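Local structure of L-lysine 6-oxidase (Marinomonas mediterranea, 3WEU) at residues 99-104 with 384-389; 105-110 with 458-463; 352-357 with 394-399; 399-404 with 527-532. The protein oxidises the epsilon-amino group of L-lysine with a cysteine tryptophylquinone cofactor, releasing ammonium and the hydrogen peroxide that gives the enzyme its antibacterial activity. All coordinates share one frame; numbering follows the deposited sequence.

Contact 1: residues 99-104 with 384-389; sequences FRELNG and NSVSSS. With SO4 (sulfate ion), chain C.
A type II' beta turn, Arg100 to Asn103, meets an Asx turn built on Asn384, and the two loops are joined where Glu101 of the first reaches Ser387 of the second. Ser387 OG donates to Glu101 OE1 over 2.7 Å, approaching from above the carboxylate plane, 38° out of it. A bend at chi2 (81°) swings Glu101 CD out of line with the start of the chain, and the same oxygen takes a second bond from Tyr392 OH, so two hydroxyls grip OE1 of a buried acid. Glu101 CG lies against the amide of Asn384, 3.4 Å from its OD1, with the carboxylate and amide planes 31° apart. That amide is held firmly. Asn384 OD1 accepts from Ser387 N at 3.0 Å, in the carbonyl plane on a lone pair, and from Val386 N at 2.9 Å, from above the plane. Asn384 ND2 gives one hydrogen bond to Ser387 OG and another to Val398 O. Asparagine suits the position because its short amide can accept from the backbone just ahead and still donate. Leu102 CD2 packs on Asn384 CB at 3.9 Å, adding an apolar touch. The turn with Glu101 belongs to the long loop between strand 80-91 and helix 129-134; the Asn384 loop runs from strand 381-382 towards strand 400-402, with Ser385 and Val386 resting on strand 518-522.

Contact 2: residues 105-110 with 458-463; sequences NLLYGR and QNPVIY. With EDO (1,2-ethanediol), chain I; SO4 (sulfate ion), chain E.
Leu107 carries the direct contact: its CD1 methyl sits 3.7 Å from Gln458 CB, the two side chains crossing at about a right angle, while its CD2 lies 4.2 Å from Pro460 CD. A branched apolar side chain suits this place, since each methyl finds a separate carbon partner. The polar groups of the two segments are bridged by water. One water accepts from Asn105 ND2 and donates to Gln458 OE1 at 2.7 Å; a second accepts from Leu106 N and, weakly, from Asn459 ND2. Both segments use the same device, an Asx turn leading into a short 3-10 segment. Asn105 OD1 accepts from Leu107 N at 3.0 Å and Asn459 OD1 from Val461 N at 3.1 Å, asparagine being short enough to reach the amide two residues on. With CG anti to its backbone N (chi1 -162°), Asn459 also presents its amide to an ethanediol, probably from the crystallisation liquor: ND2 donates to the diol O2 at 2.8 Å, and the diol O1 donates to OD1. Farther out, helix 489-492 packs against both segments through Cys490, which touches Leu106 and Asn459, and helix 261-272 lies against Gln458 and Pro460 through Thr264 and Asn272.

Contact 3: residues 352-357 with 394-399; sequences KVIGDY and LTDNVV. With EDO (1,2-ethanediol), chain N.
The phenol of Tyr357 reaches across to a backbone carbonyl, Tyr357 OH donating to Asn397 O over a short 2.6 Å from well above the carbonyl plane, 47° out of it. The contact joins a type II beta turn, Val353 to Asp356, and the tyrosine just after it, to the irregular loop that leads into strand 400-402. Asn397 O meets the tyrosine at its edge, in the plane of the ring, while Val399 CG2 comes obliquely to Tyr357 CE1 at 3.5 Å, the two side chains crossing at about a right angle. Tyrosine thus supplies both a long reach with a polar tip and an apolar flank for valine. Gly355 comes close to the Asp396 backbone, their CA atoms 4.7 Å apart, and its positive phi of 76° is one that favours glycine in the third position of such a turn. Ile354, just before that glycine, packs CG1 on Val398 CG2 at 4.2 Å. The CB of Asn397 points away from segment 352-357, and its amide is bonded elsewhere: ND2 donates to Ser388 O and Ser387 OG, and OD1 accepts from Asn103 ND2. Asp396, whose CG lies between its backbone N and carbonyl carbon (chi1 58°), forms a salt bridge through OD1 with Arg117, while its OD2 lies 3.2 Å from the Ile354 CG2 methyl.

Contact 4: residues 399-404 with 527-532; sequences VEKFLA and SVNKAS
Lys401 slides past Asn529 in the opposite direction, its aliphatic chain overlapping the amide oxygen: Lys401 CG and CE each lie 3.6 Å from Asn529 OD1. With CG anti to the carbonyl carbon (chi1 -71°) and the rest of the chain extended, the lysine reaches across to the other segment and delivers its ammonium to Val528 O. Lys401 NZ donates to that carbonyl over 2.9 Å, with a C=O...donor angle of 154° and the donor tilted 24° from the carbonyl plane. The same nitrogen also donates to Glu525 O and Asn522 O, so three backbone carbonyls grip one ammonium. A buried lysine is reasonable here because its three N-H groups can serve three acceptors, and the partial negative charge of those oxygens would be expected to favour the protonated form. Beside it, Val399 and Asn529 point at each other tip to tip, Val399 CG1 resting 3.9 Å from Asn529 ND2. Asparagine fits because the polar end that meets this methyl has partners elsewhere: ND2 donates to Asn384 O and Ser387 O, which fixes the turn of the amide and leaves OD1 alongside the lysine. Val399 CG2 also approaches Ser527 O, at 4.2 Å. The arrangement places short strand 400-402 next to the loop just before the long strand 530-543. Strand 518-522 lies close to both through Val521, which touches Lys401, Phe402 and Asn529, while the backbone of Glu400 pairs with Asn384 and that of Lys401 with Gly382, at the end of strand 381-382.

In the fold
Contacts 1, 3 and 4 form a close group, their centres 9 to 11 Å apart, while contact 2 lies about 16 Å from contacts 1 and 3 and 22 Å from contact 4. Consecutive segments 99-104 and 105-110 start contacts 1 and 2, and Val399 ends one segment of contact 3 and begins one of contact 4. Contact 3 is nested inside the long loop closed by contact 2; contacts 1 and 3 interlock along the chain. Loop 384-389 lies centrally, bonded to 394-399, Glu400 and Asn529. Together the contacts tie a loop of the N-terminal family region to the C-terminal one and to the base of the 530-543 and 557-571 hairpin.

Contact 1: residues 99-104 with 384-389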
loop_
_atom_site.group_PDB
_atom_site.type_symbol
_atom_site.label_atom_id
_atom_site.label_comp_id
_atom_site.label_asym_id
_atom_site.label_seq_id
_atom_site.Cartn_x
_atom_site.Cartn_y
_atom_site.Cartn_z
ATOM N N PHE A 99 10.230 9.644 17.988
ATOM C CA PHE A 99 9.611 9.726 19.285
ATOM C C PHE A 99 9.261 8.324 19.814
ATOM O O PHE A 99 8.562 7.541 19.193
ATOM C CB PHE A 99 8.362 10.631 19.288
ATOM C CG PHE A 99 7.841 10.866 20.702
ATOM C CD1 PHE A 99 8.516 11.714 21.567
ATOM C CD2 PHE A 99 6.736 10.173 21.155
ATOM C CE1 PHE A 99 8.089 11.900 22.853
ATOM C CE2 PHE A 99 6.328 10.352 22.464
ATOM C CZ PHE A 99 6.982 11.221 23.283
ATOM N N ARG A 100 9.844 8.003 20.966
ATOM C CA ARG A 100 9.579 6.802 21.708
ATOM C C ARG A 100 9.204 7.045 23.159
ATOM O O ARG A 100 9.941 6.623 24.101
ATOM C CB ARG A 100 10.828 5.933 21.642
ATOM C CG ARG A 100 10.938 5.297 20.260
ATOM C CD ARG A 100 12.098 4.340 20.292
ATOM N NE ARG A 100 12.245 3.567 19.055
ATOM C CZ ARG A 100 13.114 2.566 18.907
ATOM N NH1 ARG A 100 13.962 2.249 19.879
ATOM N NH2 ARG A 100 13.136 1.898 17.757
ATOM N N GLU A 101 8.074 7.756 23.348
ATOM C CA GLU A 101 7.617 8.055 24.640
ATOM C C GLU A 101 8.703 8.676 25.511
ATOM O O GLU A 101 9.291 9.706 25.124
ATOM C CB GLU A 101 6.949 6.811 25.227
ATOM C CG GLU A 101 5.835 6.279 24.357
ATOM C CD GLU A 101 6.319 5.415 23.181
ATOM O OE1 GLU A 101 7.085 4.439 23.382
ATOM O OE2 GLU A 101 5.938 5.769 22.061
ATOM N N LEU A 102 8.986 8.087 26.668
ATOM C CA LEU A 102 9.853 8.726 27.624
ATOM C C LEU A 102 11.339 8.453 27.408
ATOM O O LEU A 102 12.191 9.025 28.125
ATOM C CB LEU A 102 9.483 8.331 29.016
ATOM C CG LEU A 102 8.409 9.043 29.811
ATOM C CD1 LEU A 102 8.136 10.515 29.649
ATOM C CD2 LEU A 102 7.346 8.281 30.528
ATOM N N ASN A 103 11.645 7.657 26.378
ATOM C CA ASN A 103 13.078 7.391 26.093
ATOM C C ASN A 103 13.694 8.664 25.632
ATOM O O ASN A 103 13.154 9.383 24.739
ATOM C CB ASN A 103 13.232 6.315 25.050
ATOM C CG ASN A 103 12.794 4.933 25.579
ATOM O OD1 ASN A 103 13.455 4.310 26.436
ATOM N ND2 ASN A 103 11.636 4.524 25.163
ATOM N N GLY A 104 14.856 8.954 26.206
ATOM C CA GLY A 104 15.530 10.184 25.891
ATOM C C GLY A 104 15.382 11.230 26.926
ATOM O O GLY A 104 16.106 12.193 26.907
ATOM N N ASN A 384 3.153 7.691 29.425
ATOM C CA ASN A 384 3.329 6.494 28.632
ATOM C C ASN A 384 2.402 5.358 28.901
ATOM O O ASN A 384 2.700 4.440 29.697
ATOM C CB ASN A 384 4.779 5.970 28.623
ATOM C CG ASN A 384 4.898 4.762 27.759
ATOM O OD1 ASN A 384 4.144 4.623 26.810
ATOM N ND2 ASN A 384 5.885 3.923 28.014
ATOM N N SER A 385 1.279 5.384 28.194
ATOM C CA SER A 385 0.305 4.329 28.172
ATOM C C SER A 385 0.423 3.477 26.886
ATOM O O SER A 385 -0.474 2.710 26.597
ATOM C CB SER A 385 -1.097 4.945 28.197
ATOM O OG SER A 385 -1.206 5.973 27.174
ATOM N N VAL A 386 1.471 3.697 26.118
ATOM C CA VAL A 386 1.633 3.196 24.759
ATOM C C VAL A 386 2.589 2.013 24.668
ATOM O O VAL A 386 2.279 0.982 24.019
ATOM C CB VAL A 386 2.153 4.351 23.868
ATOM C CG1 VAL A 386 2.353 3.875 22.446
ATOM C CG2 VAL A 386 1.070 5.462 23.824
ATOM N N SER A 387 3.736 2.114 25.313
ATOM C CA SER A 387 4.756 1.004 25.203
ATOM C C SER A 387 5.036 0.325 26.548
ATOM O O SER A 387 5.009 0.950 27.586
ATOM C CB SER A 387 6.049 1.562 24.570
ATOM O OG SER A 387 6.556 2.647 25.356
ATOM N N SER A 388 5.228 -0.979 26.529
ATOM C CA SER A 388 5.483 -1.729 27.738
ATOM C C SER A 388 6.919 -1.658 28.178
ATOM O O SER A 388 7.797 -1.186 27.441
ATOM C CB SER A 388 5.150 -3.223 27.450
ATOM O OG SER A 388 3.804 -3.437 27.151
ATOM N N SER A 389 7.188 -2.214 29.348
ATOM C CA SER A 389 8.534 -2.272 29.927
ATOM C C SER A 389 9.507 -2.947 28.978
ATOM O O SER A 389 10.693 -2.607 28.987
ATOM C CB SER A 389 8.515 -3.072 31.239
ATOM O OG SER A 389 8.059 -4.418 31.060
HETATM S S SO4 C . 8.723 9.379 14.461
HETATM O O1 SO4 C . 9.293 7.992 14.637
HETATM O O2 SO4 C . 9.564 9.980 13.343
HETATM O O3 SO4 C . 7.297 9.301 13.977
HETATM O O4 SO4 C . 8.692 10.213 15.743
#

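Contact 2: residues 105-110 with 458-463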
loop_
_atom_site.group_PDB
_atom_site.type_symbol
_atom_site.label_atom_id
_atom_site.label_comp_id
_atom_site.label_asym_id
_atom_site.label_seq_id
_atom_site.Cartn_x
_atom_site.Cartn_y
_atom_site.Cartn_z
ATOM N N ASN A 105 14.445 11.036 27.856
ATOM C CA ASN A 105 14.170 12.010 28.932
ATOM C C ASN A 105 15.107 11.816 30.126
ATOM O O ASN A 105 15.018 10.816 30.892
ATOM C CB ASN A 105 12.693 11.873 29.359
ATOM C CG ASN A 105 12.247 12.920 30.362
ATOM O OD1 ASN A 105 13.026 13.562 31.047
ATOM N ND2 ASN A 105 10.915 13.022 30.500
ATOM N N LEU A 106 15.977 12.794 30.322
ATOM C CA LEU A 106 17.087 12.690 31.282
ATOM C C LEU A 106 16.658 12.914 32.709
ATOM O O LEU A 106 17.434 12.715 33.647
ATOM C CB LEU A 106 18.242 13.622 30.879
ATOM C CG LEU A 106 18.918 13.242 29.583
ATOM C CD1 LEU A 106 19.853 14.261 29.012
ATOM C CD2 LEU A 106 19.665 11.960 29.800
ATOM N N LEU A 107 15.397 13.308 32.907
ATOM C CA LEU A 107 14.864 13.327 34.214
ATOM C C LEU A 107 14.810 11.952 34.840
ATOM O O LEU A 107 14.714 11.871 36.065
ATOM C CB LEU A 107 13.482 13.988 34.284
ATOM C CG LEU A 107 13.542 15.470 33.873
ATOM C CD1 LEU A 107 12.122 15.978 33.616
ATOM C CD2 LEU A 107 14.205 16.285 34.931
ATOM N N TYR A 108 14.842 10.910 34.039
ATOM C CA TYR A 108 14.843 9.527 34.557
ATOM C C TYR A 108 16.284 8.950 34.700
ATOM O O TYR A 108 16.482 7.745 34.953
ATOM C CB TYR A 108 14.020 8.605 33.638
ATOM C CG TYR A 108 12.544 8.964 33.662
ATOM C CD1 TYR A 108 12.062 10.036 32.892
ATOM C CD2 TYR A 108 11.664 8.290 34.461
ATOM C CE1 TYR A 108 10.731 10.354 32.896
ATOM C CE2 TYR A 108 10.346 8.659 34.540
ATOM C CZ TYR A 108 9.887 9.684 33.740
ATOM O OH TYR A 108 8.581 10.083 33.824
ATOM N N GLY A 109 17.255 9.809 34.493
ATOM C CA GLY A 109 18.652 9.434 34.610
ATOM C C GLY A 109 19.332 9.166 33.308
ATOM O O GLY A 109 18.723 9.030 32.240
ATOM N N ARG A 110 20.660 9.129 33.363
ATOM C CA ARG A 110 21.433 8.955 32.148
ATOM C C ARG A 110 21.194 7.657 31.480
ATOM O O ARG A 110 21.413 7.520 30.299
ATOM C CB ARG A 110 22.919 9.147 32.430
ATOM C CG ARG A 110 23.264 10.623 32.547
ATOM C CD ARG A 110 24.703 10.864 32.984
ATOM N NE ARG A 110 24.880 10.334 34.326
ATOM C CZ ARG A 110 26.052 10.248 34.935
ATOM N NH1 ARG A 110 27.161 10.683 34.318
ATOM N NH2 ARG A 110 26.106 9.734 36.155
ATOM N N GLN A 458 10.068 20.145 31.026
ATOM C CA GLN A 458 10.119 19.823 32.417
ATOM C C GLN A 458 11.559 19.830 32.973
ATOM O O GLN A 458 11.763 19.773 34.193
ATOM C CB GLN A 458 9.532 18.429 32.667
ATOM C CG GLN A 458 8.011 18.389 32.511
ATOM C CD GLN A 458 7.493 16.978 32.615
ATOM O OE1 GLN A 458 7.903 16.211 33.500
ATOM N NE2 GLN A 458 6.633 16.593 31.656
ATOM N N ASN A 459 12.496 19.917 32.093
ATOM C CA ASN A 459 13.902 19.819 32.495
ATOM C C ASN A 459 14.525 21.156 32.858
ATOM O O ASN A 459 14.626 21.991 32.015
ATOM C CB ASN A 459 14.708 19.168 31.414
ATOM C CG ASN A 459 16.028 18.658 31.964
ATOM O OD1 ASN A 459 16.549 19.256 32.894
ATOM N ND2 ASN A 459 16.490 17.521 31.481
ATOM N N PRO A 460 14.858 21.375 34.141
ATOM C CA PRO A 460 15.294 22.670 34.503
ATOM C C PRO A 460 16.553 23.132 33.780
ATOM O O PRO A 460 16.766 24.370 33.718
ATOM C CB PRO A 460 15.615 22.556 35.996
ATOM C CG PRO A 460 15.819 21.106 36.249
ATOM C CD PRO A 460 14.863 20.464 35.287
ATOM N N VAL A 461 17.328 22.196 33.249
ATOM C CA VAL A 461 18.584 22.628 32.590
ATOM C C VAL A 461 18.398 23.448 31.307
ATOM O O VAL A 461 19.346 24.069 30.827
ATOM C CB VAL A 461 19.541 21.472 32.327
ATOM C CG1 VAL A 461 19.761 20.607 33.582
ATOM C CG2 VAL A 461 19.097 20.672 31.137
ATOM N N ILE A 462 17.187 23.477 30.723
ATOM C CA ILE A 462 16.955 24.348 29.584
ATOM C C ILE A 462 16.612 25.760 29.922
ATOM O O ILE A 462 16.473 26.579 29.022
ATOM C CB ILE A 462 15.880 23.781 28.631
ATOM C CG1 ILE A 462 14.476 23.901 29.206
ATOM C CG2 ILE A 462 16.186 22.352 28.277
ATOM C CD1 ILE A 462 13.397 23.769 28.173
ATOM N N TYR A 463 16.457 26.071 31.194
ATOM C CA TYR A 463 16.081 27.379 31.668
ATOM C C TYR A 463 17.200 28.103 32.319
ATOM O O TYR A 463 17.962 27.513 33.054
ATOM C CB TYR A 463 15.012 27.308 32.751
ATOM C CG TYR A 463 13.661 26.663 32.327
ATOM C CD1 TYR A 463 13.454 25.321 32.452
ATOM C CD2 TYR A 463 12.621 27.427 31.822
ATOM C CE1 TYR A 463 12.278 24.713 32.019
ATOM C CE2 TYR A 463 11.433 26.860 31.415
ATOM C CZ TYR A 463 11.255 25.500 31.513
ATOM O OH TYR A 463 10.048 24.995 31.124
HETATM C C1 EDO I . 18.799 17.008 34.884
HETATM O O1 EDO I . 17.617 17.817 34.951
HETATM C C2 EDO I . 18.793 15.950 33.811
HETATM O O2 EDO I . 18.927 16.574 32.510
HETATM S S SO4 E . 22.041 9.360 36.764
HETATM O O1 SO4 E . 21.105 8.482 37.513
HETATM O O2 SO4 E . 23.409 9.008 37.242
HETATM O O3 SO4 E . 21.982 9.109 35.328
HETATM O O4 SO4 E . 21.723 10.817 36.859
HETATM O O HOH W 1 9.248 14.083 32.526
HETATM O O HOH W 2 15.665 15.392 29.006
#

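Contact 3: residues 352-357 with 394-399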
loop_
_atom_site.group_PDB
_atom_site.type_symbol
_atom_site.label_atom_id
_atom_site.label_comp_id
_atom_site.label_asym_id
_atom_site.label_seq_id
_atom_site.Cartn_x
_atom_site.Cartn_y
_atom_site.Cartn_z
ATOM N N LYS A 352 10.925 9.068 39.450
ATOM C CA LYS A 352 11.514 9.023 38.120
ATOM C C LYS A 352 12.671 8.024 38.094
ATOM O O LYS A 352 13.728 8.298 37.533
ATOM C CB LYS A 352 11.872 10.382 37.667
ATOM C CG LYS A 352 10.513 11.121 37.248
ATOM C CD LYS A 352 10.802 12.353 36.458
ATOM C CE LYS A 352 9.593 13.062 35.904
ATOM N NZ LYS A 352 8.644 13.374 36.965
ATOM N N VAL A 353 12.344 6.807 38.500
ATOM C CA VAL A 353 13.332 5.701 38.616
ATOM C C VAL A 353 13.049 4.712 37.522
ATOM O O VAL A 353 11.945 4.289 37.356
ATOM C CB VAL A 353 13.224 4.991 39.953
ATOM C CG1 VAL A 353 14.174 3.771 40.025
ATOM C CG2 VAL A 353 13.595 5.982 41.037
ATOM N N ILE A 354 14.057 4.342 36.768
ATOM C CA ILE A 354 13.908 3.340 35.750
ATOM C C ILE A 354 13.617 1.953 36.358
ATOM O O ILE A 354 14.242 1.590 37.346
ATOM C CB ILE A 354 15.236 3.292 34.974
ATOM C CG1 ILE A 354 15.340 4.567 34.092
ATOM C CG2 ILE A 354 15.371 2.012 34.197
ATOM C CD1 ILE A 354 16.739 4.665 33.513
ATOM N N GLY A 355 12.719 1.197 35.741
ATOM C CA GLY A 355 12.377 -0.152 36.161
ATOM C C GLY A 355 11.495 -0.258 37.362
ATOM O O GLY A 355 11.420 -1.323 37.940
ATOM N N ASP A 356 10.788 0.815 37.789
ATOM C CA ASP A 356 9.977 0.729 38.959
ATOM C C ASP A 356 8.517 0.887 38.464
ATOM O O ASP A 356 8.121 1.952 38.034
ATOM C CB ASP A 356 10.406 1.842 39.843
ATOM C CG ASP A 356 9.760 1.834 41.198
ATOM O OD1 ASP A 356 8.680 1.197 41.429
ATOM O OD2 ASP A 356 10.357 2.539 42.061
ATOM N N TYR A 357 7.773 -0.179 38.375
ATOM C CA TYR A 357 6.478 -0.169 37.739
ATOM C C TYR A 357 5.316 -0.084 38.701
ATOM O O TYR A 357 4.275 0.547 38.375
ATOM C CB TYR A 357 6.339 -1.411 36.792
ATOM C CG TYR A 357 7.341 -1.335 35.713
ATOM C CD1 TYR A 357 7.173 -0.406 34.664
ATOM C CD2 TYR A 357 8.549 -2.063 35.759
ATOM C CE1 TYR A 357 8.134 -0.246 33.685
ATOM C CE2 TYR A 357 9.502 -1.910 34.793
ATOM C CZ TYR A 357 9.304 -1.024 33.766
ATOM O OH TYR A 357 10.259 -0.788 32.830
ATOM N N LEU A 394 14.301 -3.288 25.199
ATOM C CA LEU A 394 14.660 -2.940 26.537
ATOM C C LEU A 394 13.963 -3.883 27.485
ATOM O O LEU A 394 13.035 -4.558 27.110
ATOM C CB LEU A 394 14.140 -1.516 26.885
ATOM C CG LEU A 394 14.585 -0.421 25.891
ATOM C CD1 LEU A 394 14.003 0.942 26.277
ATOM C CD2 LEU A 394 16.133 -0.353 25.848
ATOM N N THR A 395 14.336 -3.870 28.749
ATOM C CA THR A 395 13.538 -4.587 29.727
ATOM C C THR A 395 13.048 -3.628 30.789
ATOM O O THR A 395 12.298 -4.023 31.672
ATOM C CB THR A 395 14.317 -5.750 30.406
ATOM O OG1 THR A 395 15.508 -5.216 30.951
ATOM C CG2 THR A 395 14.672 -6.871 29.428
ATOM N N ASP A 396 13.421 -2.370 30.701
ATOM C CA ASP A 396 13.075 -1.426 31.723
ATOM C C ASP A 396 12.592 -0.053 31.147
ATOM O O ASP A 396 12.840 0.992 31.717
ATOM C CB ASP A 396 14.198 -1.222 32.699
ATOM C CG ASP A 396 15.443 -0.761 32.061
ATOM O OD1 ASP A 396 15.466 -0.529 30.846
ATOM O OD2 ASP A 396 16.423 -0.699 32.811
ATOM N N ASN A 397 11.915 -0.129 30.009
ATOM C CA ASN A 397 11.283 1.049 29.402
ATOM C C ASN A 397 10.333 1.689 30.425
ATOM O O ASN A 397 9.558 0.971 31.111
ATOM C CB ASN A 397 10.537 0.582 28.191
ATOM C CG ASN A 397 9.939 1.734 27.403
ATOM O OD1 ASN A 397 10.557 2.824 27.238
ATOM N ND2 ASN A 397 8.677 1.529 26.984
ATOM N N VAL A 398 10.390 3.001 30.547
ATOM C CA VAL A 398 9.586 3.703 31.563
ATOM C C VAL A 398 8.131 3.742 31.109
ATOM O O VAL A 398 7.837 4.150 29.948
ATOM C CB VAL A 398 10.100 5.108 31.770
ATOM C CG1 VAL A 398 9.245 5.936 32.740
ATOM C CG2 VAL A 398 11.539 5.047 32.335
ATOM N N VAL A 399 7.268 3.360 32.042
ATOM C CA VAL A 399 5.801 3.332 31.846
ATOM C C VAL A 399 5.192 4.407 32.745
ATOM O O VAL A 399 5.611 4.629 33.867
ATOM C CB VAL A 399 5.269 1.959 32.255
ATOM C CG1 VAL A 399 3.755 1.879 32.353
ATOM C CG2 VAL A 399 5.805 0.927 31.292
HETATM C C1 EDO N . 9.580 15.368 40.438
HETATM O O1 EDO N . 9.964 14.362 39.463
HETATM C C2 EDO N . 8.368 16.217 40.058
HETATM O O2 EDO N . 8.083 16.123 38.670
#

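Contact 4: residues 399-404 with 527-532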
loop_
_atom_site.group_PDB
_atom_site.type_symbol
_atom_site.label_atom_id
_atom_site.label_comp_id
_atom_site.label_asym_id
_atom_site.label_seq_id
_atom_site.Cartn_x
_atom_site.Cartn_y
_atom_site.Cartn_z
ATOM N N VAL A 399 7.268 3.360 32.042
ATOM C CA VAL A 399 5.801 3.332 31.846
ATOM C C VAL A 399 5.192 4.407 32.745
ATOM O O VAL A 399 5.611 4.629 33.867
ATOM C CB VAL A 399 5.269 1.959 32.255
ATOM C CG1 VAL A 399 3.755 1.879 32.353
ATOM C CG2 VAL A 399 5.805 0.927 31.292
ATOM N N GLU A 400 4.169 5.097 32.237
ATOM C CA GLU A 400 3.393 5.997 33.091
ATOM C C GLU A 400 1.976 6.033 32.527
ATOM O O GLU A 400 1.682 6.746 31.600
ATOM C CB GLU A 400 4.021 7.382 33.158
ATOM C CG GLU A 400 3.338 8.227 34.177
ATOM C CD GLU A 400 3.519 9.696 33.920
ATOM O OE1 GLU A 400 4.516 10.252 34.496
ATOM O OE2 GLU A 400 2.697 10.317 33.150
ATOM N N LYS A 401 1.142 5.186 33.049
ATOM C CA LYS A 401 -0.117 4.827 32.354
ATOM C C LYS A 401 -1.174 5.916 32.474
ATOM O O LYS A 401 -1.886 6.238 31.465
ATOM C CB LYS A 401 -0.670 3.579 32.937
ATOM C CG LYS A 401 0.109 2.329 32.607
ATOM C CD LYS A 401 -0.622 1.096 33.130
ATOM C CE LYS A 401 0.087 -0.162 32.598
ATOM N NZ LYS A 401 -0.733 -1.356 32.941
ATOM N N PHE A 402 -1.319 6.454 33.700
ATOM C CA PHE A 402 -2.410 7.403 34.041
ATOM C C PHE A 402 -1.930 8.689 34.646
ATOM O O PHE A 402 -0.821 8.775 35.211
ATOM C CB PHE A 402 -3.441 6.732 34.990
ATOM C CG PHE A 402 -3.980 5.417 34.442
ATOM C CD1 PHE A 402 -4.878 5.424 33.364
ATOM C CD2 PHE A 402 -3.628 4.211 35.004
ATOM C CE1 PHE A 402 -5.371 4.278 32.834
ATOM C CE2 PHE A 402 -4.124 3.046 34.476
ATOM C CZ PHE A 402 -4.999 3.063 33.400
ATOM N N LEU A 403 -2.749 9.709 34.455
ATOM C CA LEU A 403 -2.328 11.064 34.734
ATOM C C LEU A 403 -2.254 11.400 36.197
ATOM O O LEU A 403 -3.025 10.905 36.986
ATOM C CB LEU A 403 -3.247 12.075 34.001
ATOM C CG LEU A 403 -2.832 13.527 33.886
ATOM C CD1 LEU A 403 -1.504 13.668 33.143
ATOM C CD2 LEU A 403 -3.927 14.326 33.216
ATOM N N ALA A 404 -1.330 12.294 36.552
ATOM C CA ALA A 404 -1.333 13.002 37.866
ATOM C C ALA A 404 -1.218 14.468 37.542
ATOM O O ALA A 404 -0.774 14.882 36.431
ATOM C CB ALA A 404 -0.116 12.584 38.713
ATOM N N SER A 527 3.676 -3.252 34.475
ATOM C CA SER A 527 4.774 -3.166 33.499
ATOM C C SER A 527 4.351 -3.344 32.015
ATOM O O SER A 527 5.145 -3.192 31.102
ATOM C CB SER A 527 5.862 -4.230 33.901
ATOM O OG SER A 527 5.312 -5.512 33.611
ATOM N N VAL A 528 3.070 -3.561 31.772
ATOM C CA VAL A 528 2.540 -3.880 30.461
ATOM C C VAL A 528 1.554 -2.819 29.961
ATOM O O VAL A 528 0.560 -2.514 30.644
ATOM C CB VAL A 528 1.791 -5.177 30.514
ATOM C CG1 VAL A 528 1.206 -5.465 29.128
ATOM C CG2 VAL A 528 2.773 -6.329 30.909
ATOM N N ASN A 529 1.860 -2.241 28.810
ATOM C CA ASN A 529 0.821 -1.481 28.064
ATOM C C ASN A 529 0.207 -2.316 26.930
ATOM O O ASN A 529 -0.984 -2.280 26.740
ATOM C CB ASN A 529 1.360 -0.150 27.555
ATOM C CG ASN A 529 1.306 0.931 28.607
ATOM O OD1 ASN A 529 0.306 1.079 29.260
ATOM N ND2 ASN A 529 2.364 1.699 28.762
ATOM N N LYS A 530 1.036 -3.033 26.181
ATOM C CA LYS A 530 0.591 -3.809 25.009
ATOM C C LYS A 530 1.214 -5.215 25.096
ATOM O O LYS A 530 2.282 -5.399 25.685
ATOM C CB LYS A 530 0.949 -3.095 23.670
ATOM C CG LYS A 530 0.194 -1.808 23.598
ATOM C CD LYS A 530 -0.188 -1.289 22.298
ATOM C CE LYS A 530 -0.595 0.145 22.464
ATOM N NZ LYS A 530 -0.366 0.606 21.112
ATOM N N ALA A 531 0.532 -6.166 24.504
ATOM C CA ALA A 531 1.012 -7.548 24.465
ATOM C C ALA A 531 0.633 -8.089 23.124
ATOM O O ALA A 531 -0.214 -7.460 22.396
ATOM C CB ALA A 531 0.287 -8.306 25.509
ATOM N N SER A 532 1.163 -9.273 22.781
ATOM C CA SER A 532 0.645 -9.918 21.553
ATOM C C SER A 532 -0.602 -10.649 21.948
ATOM O O SER A 532 -0.779 -11.067 23.095
ATOM C CB SER A 532 1.685 -10.856 20.957
ATOM O OG SER A 532 1.878 -11.885 21.886
#